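Local structure of possible exported protein (Mycobacterium tuberculosis, 3MAY) at residues G23-S28 with S64-L69. The protein binds heme, free or taken from host hemoglobin, as a secreted carrier and delivers it to membrane transporters for iron acquisition. Residues are numbered along the deposited sequence; the frame is centred on the assembly and turned at random.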
ATOM      1  N   GLY C  23       5.977  15.351  12.379  1.00 36.16           N
ATOM      2  CA  GLY C  23       7.394  15.278  12.705  1.00 35.36           C
ATOM      3  C   GLY C  23       7.652  15.885  14.091  1.00 36.20           C
ATOM      4  O   GLY C  23       8.369  15.297  14.910  1.00 36.14           O
ATOM      5  N   ASP C  24       7.078  17.059  14.371  1.00 35.95           N
ATOM      6  CA  ASP C  24       7.165  17.630  15.710  1.00 36.07           C
ATOM      7  C   ASP C  24       6.634  16.684  16.810  1.00 35.39           C
ATOM      8  O   ASP C  24       7.262  16.542  17.857  1.00 36.99           O
ATOM      9  CB  ASP C  24       6.387  18.950  15.757  1.00 37.56           C
ATOM     10  CG  ASP C  24       7.014  20.032  14.929  1.00 39.70           C
ATOM     11  OD1 ASP C  24       8.200  19.942  14.577  1.00 44.65           O
ATOM     12  OD2 ASP C  24       6.318  21.000  14.629  1.00 45.55           O
ATOM     13  N   TYR C  25       5.522  15.984  16.567  1.00 32.96           N
ATOM     14  CA  TYR C  25       4.952  15.098  17.563  1.00 30.77           C
ATOM     15  C   TYR C  25       5.874  13.940  17.833  1.00 31.10           C
ATOM     16  O   TYR C  25       6.097  13.586  18.976  1.00 32.23           O
ATOM     17  CB  TYR C  25       3.630  14.562  17.074  1.00 30.88           C
ATOM     18  CG  TYR C  25       2.961  13.613  18.019  1.00 31.66           C
ATOM     19  CD1 TYR C  25       2.315  14.085  19.139  1.00 33.78           C
ATOM     20  CD2 TYR C  25       2.953  12.236  17.800  1.00 33.10           C
ATOM     21  CE1 TYR C  25       1.681  13.218  20.018  1.00 36.06           C
ATOM     22  CE2 TYR C  25       2.313  11.327  18.724  1.00 32.61           C
ATOM     23  CZ  TYR C  25       1.670  11.849  19.832  1.00 35.58           C
ATOM     24  OH  TYR C  25       0.991  11.059  20.814  1.00 37.48           O
ATOM     25  N   LEU C  26       6.439  13.340  16.790  1.00 31.63           N
ATOM     26  CA  LEU C  26       7.332  12.162  16.972  1.00 31.50           C
ATOM     27  C   LEU C  26       8.602  12.638  17.605  1.00 32.66           C
ATOM     28  O   LEU C  26       9.216  11.971  18.454  1.00 33.37           O
ATOM     29  CB  LEU C  26       7.713  11.586  15.624  1.00 30.44           C
ATOM     30  CG  LEU C  26       6.591  10.945  14.910  1.00 29.31           C
ATOM     31  CD1 LEU C  26       7.122  10.409  13.543  1.00 28.56           C
ATOM     32  CD2 LEU C  26       6.065   9.768  15.783  1.00 27.64           C
ATOM     33  N   ASP C  27       9.010  13.817  17.200  1.00 33.70           N
ATOM     34  CA  ASP C  27      10.235  14.302  17.750  1.00 36.95           C
ATOM     35  C   ASP C  27      10.080  14.494  19.251  1.00 37.42           C
ATOM     36  O   ASP C  27      11.028  14.408  20.039  1.00 37.00           O
ATOM     37  CB  ASP C  27      10.530  15.635  17.151  1.00 38.46           C
ATOM     38  CG  ASP C  27      11.832  15.953  17.372  1.00 45.46           C
ATOM     39  OD1 ASP C  27      12.065  16.642  18.408  1.00 52.23           O
ATOM     40  OD2 ASP C  27      12.627  15.300  16.648  1.00 51.41           O
ATOM     41  N   SER C  28       8.833  14.785  19.632  1.00 37.28           N
ATOM     42  CA  SER C  28       8.605  14.978  20.988  1.00 37.68           C
ATOM     43  C   SER C  28       8.097  13.756  21.707  1.00 36.79           C
ATOM     44  O   SER C  28       7.855  13.836  22.900  1.00 38.15           O
ATOM     45  CB  SER C  28       7.650  16.113  21.157  1.00 38.34           C
ATOM     46  OG  SER C  28       6.551  15.537  21.750  1.00 41.66           O
ATOM     47  N   SER C  64      -5.241   8.645  19.542  1.00 48.56           N
ATOM     48  CA  SER C  64      -6.063   9.837  19.607  1.00 47.12           C
ATOM     49  C   SER C  64      -5.304  11.124  19.149  1.00 45.34           C
ATOM     50  O   SER C  64      -5.891  11.994  18.495  1.00 44.93           O
ATOM     51  CB  SER C  64      -6.608   9.898  21.026  1.00 47.43           C
ATOM     52  OG  SER C  64      -6.866  11.198  21.415  1.00 48.98           O
ATOM     53  N   ASP C  65      -3.996  11.216  19.452  1.00 44.35           N
ATOM     54  CA  ASP C  65      -3.165  12.380  19.015  1.00 42.90           C
ATOM     55  C   ASP C  65      -2.910  12.315  17.511  1.00 40.52           C
ATOM     56  O   ASP C  65      -3.001  13.284  16.797  1.00 38.75           O
ATOM     57  CB  ASP C  65      -1.802  12.409  19.746  1.00 42.74           C
ATOM     58  CG  ASP C  65      -1.889  12.920  21.176  1.00 45.68           C
ATOM     59  OD1 ASP C  65      -2.931  13.509  21.610  1.00 51.02           O
ATOM     60  OD2 ASP C  65      -0.876  12.715  21.893  1.00 48.51           O
ATOM     61  N   LEU C  66      -2.567  11.130  17.053  1.00 41.03           N
ATOM     62  CA  LEU C  66      -2.338  10.921  15.657  1.00 41.74           C
ATOM     63  C   LEU C  66      -3.573  11.297  14.880  1.00 42.93           C
ATOM     64  O   LEU C  66      -3.495  12.156  13.995  1.00 42.96           O
ATOM     65  CB  LEU C  66      -1.843   9.503  15.394  1.00 42.92           C
ATOM     66  CG  LEU C  66      -0.352   9.401  15.793  1.00 43.22           C
ATOM     67  CD1 LEU C  66       0.099   8.009  16.202  1.00 42.20           C
ATOM     68  CD2 LEU C  66       0.548   9.925  14.673  1.00 46.72           C
ATOM     69  N   HIS C  67      -4.726  10.755  15.276  1.00 44.78           N
ATOM     70  CA  HIS C  67      -6.021  11.224  14.755  1.00 46.02           C
ATOM     71  C   HIS C  67      -6.174  12.758  14.708  1.00 45.77           C
ATOM     72  O   HIS C  67      -6.605  13.299  13.700  1.00 47.20           O
ATOM     73  CB  HIS C  67      -7.185  10.619  15.553  1.00 48.26           C
ATOM     74  CG  HIS C  67      -8.522  10.891  14.946  1.00 52.54           C
ATOM     75  ND1 HIS C  67      -8.973  10.226  13.821  1.00 56.10           N
ATOM     76  CD2 HIS C  67      -9.490  11.778  15.273  1.00 56.21           C
ATOM     77  CE1 HIS C  67     -10.170  10.686  13.494  1.00 59.61           C
ATOM     78  NE2 HIS C  67     -10.507  11.633  14.356  1.00 60.06           N
ATOM     79  N   ALA C  68      -5.812  13.470  15.772  1.00 44.51           N
ATOM     80  CA  ALA C  68      -5.933  14.922  15.750  1.00 43.60           C
ATOM     81  C   ALA C  68      -4.981  15.612  14.786  1.00 43.08           C
ATOM     82  O   ALA C  68      -5.347  16.616  14.173  1.00 42.38           O
ATOM     83  CB  ALA C  68      -5.769  15.497  17.143  1.00 43.38           C
ATOM     84  N   LEU C  69      -3.741  15.140  14.703  1.00 43.37           N
ATOM     85  CA  LEU C  69      -2.760  15.778  13.791  1.00 44.00           C
ATOM     86  C   LEU C  69      -3.246  15.740  12.336  1.00 45.18           C
ATOM     87  O   LEU C  69      -3.002  16.694  11.609  1.00 45.10           O
ATOM     88  CB  LEU C  69      -1.400  15.092  13.864  1.00 42.77           C
ATOM     89  CG  LEU C  69      -0.710  15.642  15.075  1.00 43.53           C
ATOM     90  CD1 LEU C  69       0.527  14.888  15.355  1.00 40.81           C
ATOM     91  CD2 LEU C  69      -0.445  17.170  14.863  1.00 45.97           C
TER
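Tyr25 on helix 8-27 and Leu69 on helix 60-69 lie closest in backbone, CA to CA 8.6 Å, where the two helical segments run nearly antiparallel at 157° with their axes 11.3 Å apart. That wide spacing suits a long aromatic side chain, and Tyr25 bridges it. A chi1 of 179° swings the Tyr25 ring away from its own backbone N and out towards helix 60-69. The hydroxyl donates a hydrogen bond of 2.7 Å from Tyr25 OH to Asp65 OD2, on that oxygen's anti lone pair. OD2 lies at the ring edge, near its plane, while the carboxylate plane is turned 84° from the ring. The same OD2 forms a salt bridge with Lys61, one turn earlier, so aspartate serves phenol and ammonium together. In this all-helical haemophore domain Tyr25 is the probable axial ligand of heme iron, and His29, whose ring meets that of Tyr25, probably also binds heme. Asp65 would then be a second-shell residue that helps to orient the phenol. Leucines supply apolar bulk: nearer the backbone, Leu69 CD1 packs 3.6 Å from Tyr25 CB, while beside the outer ring Leu66 CG approaches Tyr25 CE2 more loosely, at 4.4 Å, and the Leu66 side chain also touches Met36 of helix 30-41.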